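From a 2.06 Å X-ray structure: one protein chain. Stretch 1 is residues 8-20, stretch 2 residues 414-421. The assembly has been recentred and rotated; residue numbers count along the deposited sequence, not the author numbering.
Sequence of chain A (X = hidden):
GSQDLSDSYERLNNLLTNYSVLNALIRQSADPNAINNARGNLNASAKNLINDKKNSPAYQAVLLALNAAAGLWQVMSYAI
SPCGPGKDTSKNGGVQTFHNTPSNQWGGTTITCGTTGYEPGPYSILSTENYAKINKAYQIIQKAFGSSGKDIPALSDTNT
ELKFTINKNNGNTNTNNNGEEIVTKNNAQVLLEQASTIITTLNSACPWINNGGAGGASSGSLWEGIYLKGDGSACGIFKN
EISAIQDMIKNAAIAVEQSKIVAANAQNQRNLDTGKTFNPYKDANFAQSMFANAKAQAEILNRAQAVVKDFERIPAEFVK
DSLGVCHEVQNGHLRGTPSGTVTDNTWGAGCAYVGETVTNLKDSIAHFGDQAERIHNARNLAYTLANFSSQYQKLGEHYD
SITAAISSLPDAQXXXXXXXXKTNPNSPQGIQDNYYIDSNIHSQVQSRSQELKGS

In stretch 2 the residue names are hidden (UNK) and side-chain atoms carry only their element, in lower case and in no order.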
# COMPACT_ATOMS: atom_id res chain seq x y z
N SER A 8 -3.99 -39.65 -4.36
CA SER A 8 -4.56 -39.67 -5.70
C SER A 8 -5.79 -38.78 -5.80
O SER A 8 -6.01 -38.18 -6.86
CB SER A 8 -4.91 -41.10 -6.10
OG SER A 8 -3.74 -41.91 -6.20
N TYR A 9 -6.59 -38.69 -4.71
CA TYR A 9 -7.81 -37.89 -4.69
C TYR A 9 -7.50 -36.42 -4.61
O TYR A 9 -8.09 -35.66 -5.38
CB TYR A 9 -8.80 -38.36 -3.61
CG TYR A 9 -9.85 -39.31 -4.16
CD1 TYR A 9 -11.05 -38.83 -4.67
CD2 TYR A 9 -9.63 -40.69 -4.19
CE1 TYR A 9 -12.02 -39.69 -5.18
CE2 TYR A 9 -10.58 -41.56 -4.72
CZ TYR A 9 -11.78 -41.05 -5.21
OH TYR A 9 -12.74 -41.90 -5.71
N GLU A 10 -6.55 -36.01 -3.74
CA GLU A 10 -6.12 -34.62 -3.63
C GLU A 10 -5.48 -34.15 -4.95
O GLU A 10 -5.71 -33.02 -5.37
CB GLU A 10 -5.18 -34.42 -2.41
CG GLU A 10 -4.95 -32.97 -1.99
CD GLU A 10 -6.16 -32.12 -1.62
OE1 GLU A 10 -6.97 -32.57 -0.78
OE2 GLU A 10 -6.26 -30.98 -2.13
N ARG A 11 -4.78 -35.07 -5.64
CA ARG A 11 -4.13 -34.87 -6.94
C ARG A 11 -5.19 -34.62 -8.01
O ARG A 11 -5.05 -33.68 -8.80
CB ARG A 11 -3.34 -36.14 -7.32
CG ARG A 11 -2.04 -35.89 -8.06
CD ARG A 11 -0.89 -36.70 -7.47
NE ARG A 11 -1.17 -38.14 -7.44
CZ ARG A 11 -0.66 -38.99 -6.56
NH1 ARG A 11 0.18 -38.56 -5.62
NH2 ARG A 11 -0.98 -40.28 -6.60
N LEU A 12 -6.25 -35.46 -8.04
CA LEU A 12 -7.34 -35.33 -9.00
C LEU A 12 -8.12 -34.06 -8.73
O LEU A 12 -8.37 -33.30 -9.67
CB LEU A 12 -8.25 -36.56 -8.98
CG LEU A 12 -9.49 -36.55 -9.88
CD1 LEU A 12 -9.13 -36.58 -11.36
CD2 LEU A 12 -10.40 -37.72 -9.55
N ASN A 13 -8.43 -33.78 -7.44
CA ASN A 13 -9.18 -32.59 -7.03
C ASN A 13 -8.51 -31.30 -7.48
O ASN A 13 -9.20 -30.42 -8.00
CB ASN A 13 -9.46 -32.57 -5.52
CG ASN A 13 -10.32 -31.40 -5.09
OD1 ASN A 13 -11.33 -31.05 -5.72
ND2 ASN A 13 -9.93 -30.75 -4.01
N ASN A 14 -7.18 -31.21 -7.35
CA ASN A 14 -6.48 -30.00 -7.77
C ASN A 14 -6.47 -29.84 -9.29
O ASN A 14 -6.58 -28.71 -9.78
CB ASN A 14 -5.08 -29.89 -7.14
CG ASN A 14 -5.11 -29.73 -5.63
OD1 ASN A 14 -5.91 -28.97 -5.04
ND2 ASN A 14 -4.20 -30.44 -4.97
N LEU A 15 -6.46 -30.96 -10.03
CA LEU A 15 -6.55 -30.95 -11.49
C LEU A 15 -7.96 -30.46 -11.90
O LEU A 15 -8.09 -29.74 -12.88
CB LEU A 15 -6.31 -32.37 -12.06
CG LEU A 15 -4.86 -32.88 -12.13
CD1 LEU A 15 -4.84 -34.40 -12.32
CD2 LEU A 15 -4.10 -32.23 -13.27
N LEU A 16 -8.99 -30.86 -11.14
CA LEU A 16 -10.38 -30.47 -11.40
C LEU A 16 -10.57 -28.97 -11.21
O LEU A 16 -11.16 -28.32 -12.07
CB LEU A 16 -11.34 -31.27 -10.53
CG LEU A 16 -11.56 -32.74 -10.95
CD1 LEU A 16 -12.47 -33.46 -9.97
CD2 LEU A 16 -12.12 -32.84 -12.36
N THR A 17 -10.01 -28.43 -10.11
CA THR A 17 -10.01 -27.00 -9.76
C THR A 17 -9.31 -26.21 -10.87
O THR A 17 -9.90 -25.28 -11.43
CB THR A 17 -9.37 -26.86 -8.39
OG1 THR A 17 -10.26 -27.45 -7.45
CG2 THR A 17 -9.08 -25.39 -7.98
N ASN A 18 -8.11 -26.65 -11.25
CA ASN A 18 -7.33 -26.00 -12.32
C ASN A 18 -8.06 -26.04 -13.65
O ASN A 18 -8.10 -25.03 -14.36
CB ASN A 18 -5.93 -26.61 -12.43
CG ASN A 18 -4.97 -26.19 -11.32
OD1 ASN A 18 -5.28 -25.35 -10.47
ND2 ASN A 18 -3.79 -26.79 -11.30
N TYR A 19 -8.70 -27.18 -13.96
CA TYR A 19 -9.47 -27.38 -15.18
C TYR A 19 -10.68 -26.43 -15.20
O TYR A 19 -10.86 -25.69 -16.16
CB TYR A 19 -9.95 -28.86 -15.23
CG TYR A 19 -10.82 -29.24 -16.41
CD1 TYR A 19 -12.21 -29.24 -16.30
CD2 TYR A 19 -10.27 -29.73 -17.59
CE1 TYR A 19 -13.03 -29.61 -17.37
CE2 TYR A 19 -11.08 -30.10 -18.66
CZ TYR A 19 -12.46 -30.06 -18.54
OH TYR A 19 -13.28 -30.47 -19.58
N SER A 20 -11.50 -26.48 -14.13
CA SER A 20 -12.73 -25.70 -13.97
C SER A 20 -12.52 -24.20 -14.18
O SER A 20 -13.31 -23.57 -14.90
CB SER A 20 -13.33 -25.95 -12.60
OG SER A 20 -14.49 -25.16 -12.42
N UNK A 414 -17.85 -44.56 -12.70
CA UNK A 414 -18.80 -43.53 -12.22
C UNK A 414 -18.22 -42.10 -12.42
O UNK A 414 -18.94 -41.16 -12.77
c UNK A 414 -19.16 -43.76 -10.75
o UNK A 414 -18.12 -43.37 -9.86
N UNK A 415 -16.90 -42.01 -12.23
CA UNK A 415 -16.08 -40.81 -12.29
C UNK A 415 -15.71 -40.36 -13.70
O UNK A 415 -15.42 -39.18 -13.88
c UNK A 415 -14.79 -41.09 -11.50
c UNK A 415 -14.43 -40.17 -10.35
c UNK A 415 -15.50 -40.18 -9.25
c UNK A 415 -13.11 -40.57 -9.75
N UNK A 416 -15.71 -41.26 -14.71
CA UNK A 416 -15.27 -40.92 -16.07
C UNK A 416 -15.95 -39.65 -16.66
O UNK A 416 -15.28 -38.87 -17.36
o UNK A 416 -15.84 -44.45 -18.56
c UNK A 416 -16.86 -43.93 -18.07
c UNK A 416 -16.81 -42.62 -17.32
c UNK A 416 -15.39 -42.12 -17.03
n UNK A 416 -18.05 -44.49 -18.20
N UNK A 417 -17.23 -39.41 -16.31
CA UNK A 417 -18.02 -38.29 -16.80
C UNK A 417 -17.83 -36.95 -16.04
O UNK A 417 -18.51 -35.97 -16.38
o UNK A 417 -19.26 -39.70 -19.05
n UNK A 417 -20.71 -40.64 -17.58
c UNK A 417 -19.81 -39.72 -17.93
c UNK A 417 -19.50 -38.68 -16.87
N UNK A 418 -16.88 -36.88 -15.07
CA UNK A 418 -16.55 -35.65 -14.31
C UNK A 418 -16.16 -34.51 -15.26
O UNK A 418 -16.38 -33.34 -14.97
c UNK A 418 -15.50 -35.88 -13.18
c UNK A 418 -15.48 -34.71 -12.20
c UNK A 418 -14.10 -36.14 -13.73
N UNK A 419 -15.56 -34.88 -16.39
CA UNK A 419 -15.16 -34.02 -17.49
C UNK A 419 -15.66 -34.67 -18.76
O UNK A 419 -15.85 -35.90 -18.83
c UNK A 419 -13.17 -33.00 -16.29
c UNK A 419 -13.63 -33.72 -17.54
c UNK A 419 -12.80 -34.98 -17.77
N UNK A 420 -15.91 -33.84 -19.76
CA UNK A 420 -16.33 -34.27 -21.09
C UNK A 420 -15.93 -33.18 -22.07
O UNK A 420 -15.74 -32.02 -21.67
o UNK A 420 -18.65 -33.46 -20.85
c UNK A 420 -17.82 -34.57 -21.16
N UNK A 421 -15.73 -33.58 -23.32
CA UNK A 421 -15.44 -32.67 -24.42
C UNK A 421 -16.39 -32.95 -25.59
O UNK A 421 -16.80 -34.09 -25.83
c UNK A 421 -13.94 -32.63 -24.81
c UNK A 421 -11.41 -34.14 -26.88
c UNK A 421 -13.32 -33.95 -25.21
n UNK A 421 -9.97 -33.85 -27.12
c UNK A 421 -11.83 -33.75 -25.48

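Position 414 carries one carbon followed by one oxygen, a short hydroxyl side chain. It is out of reach of the helix that includes residues 8-20 and touches nothing there; its oxygen is hydrogen-bonded elsewhere in the structure. This is Ser 414.

Position 415 has four side-chain carbons and no heteroatom, forked at the second carbon. Its CA-to-CB bond points toward the helix, and one tip of the fork reaches one methyl of Leu 12, CD2, and the hydroxyl of Tyr 9. A fork one carbon beyond CB means leucine: Leu 415. Its CD2 lies 3.9 Å from CD2 of Leu 12 and 4.3 Å from OH of Tyr 9. The Tyr 9 side chain sets out sideways, but its end comes nearer.

Position 416 shows three carbons in line, the third bearing one oxygen and one nitrogen: a primary amide on a long arm. It is exposed and its side chain is out of reach of the helix, so the contact makes no demand on it. It is Gln 416.

Position 417 repeats the amide with one carbon fewer, two carbons with an oxygen and a nitrogen on the second. It too is exposed and out of reach of the helix. It is Asn 417.

Position 418 has three carbons, the first carrying the other two, so the branch is at CB itself. It points toward the helix and meets the end of Leu 16. Three carbons branched at CB and no oxygen give Val 418, whose CG2 packs 3.8 Å from CD2 of Leu 16. N of Val 418 donates to O of Leu 415 at 3.0 Å; the two amide side chains between them lie out of reach, while Leu 415 and Val 418 both point toward the helix.

Position 419 shows the same three-carbon branch, buried, with one methyl lying over the face of the Tyr 19 ring. It is Val 419. CG1 of Val 419 sits 3.9 Å from the centroid of the Tyr 19 ring, 23° off its normal, a CH-pi contact, and also comes within 4.1 Å of CD2 of Leu 16.

Position 420 has one carbon and one oxygen. Its CA-to-CB bond points away, as expected where alternate residues of a strand face opposite ways; the backbone makes the approach, with O of position 420 at 3.6 Å from OH of Tyr 19. It is Ser 420.

Position 421 has four carbons in a row ending in nitrogen, and its end leads away from the helix. It is Lys 421.

The contact works by apolar packing, with no hydrogen bond between the stretches. Leu 12, Leu 16 and Tyr 19, spaced three or four apart, bring one stripe of the helix against Leu 415, Val 418 and Val 419; the two stretches together bury 304 Å², both sides summed, most of it on these six residues. The rule is economical: aliphatic methyls and a ring face meet inside, while Gln 416, Asn 417 and Lys 421 remain exposed.

Stretch 2 414-421: SLQNVVSK
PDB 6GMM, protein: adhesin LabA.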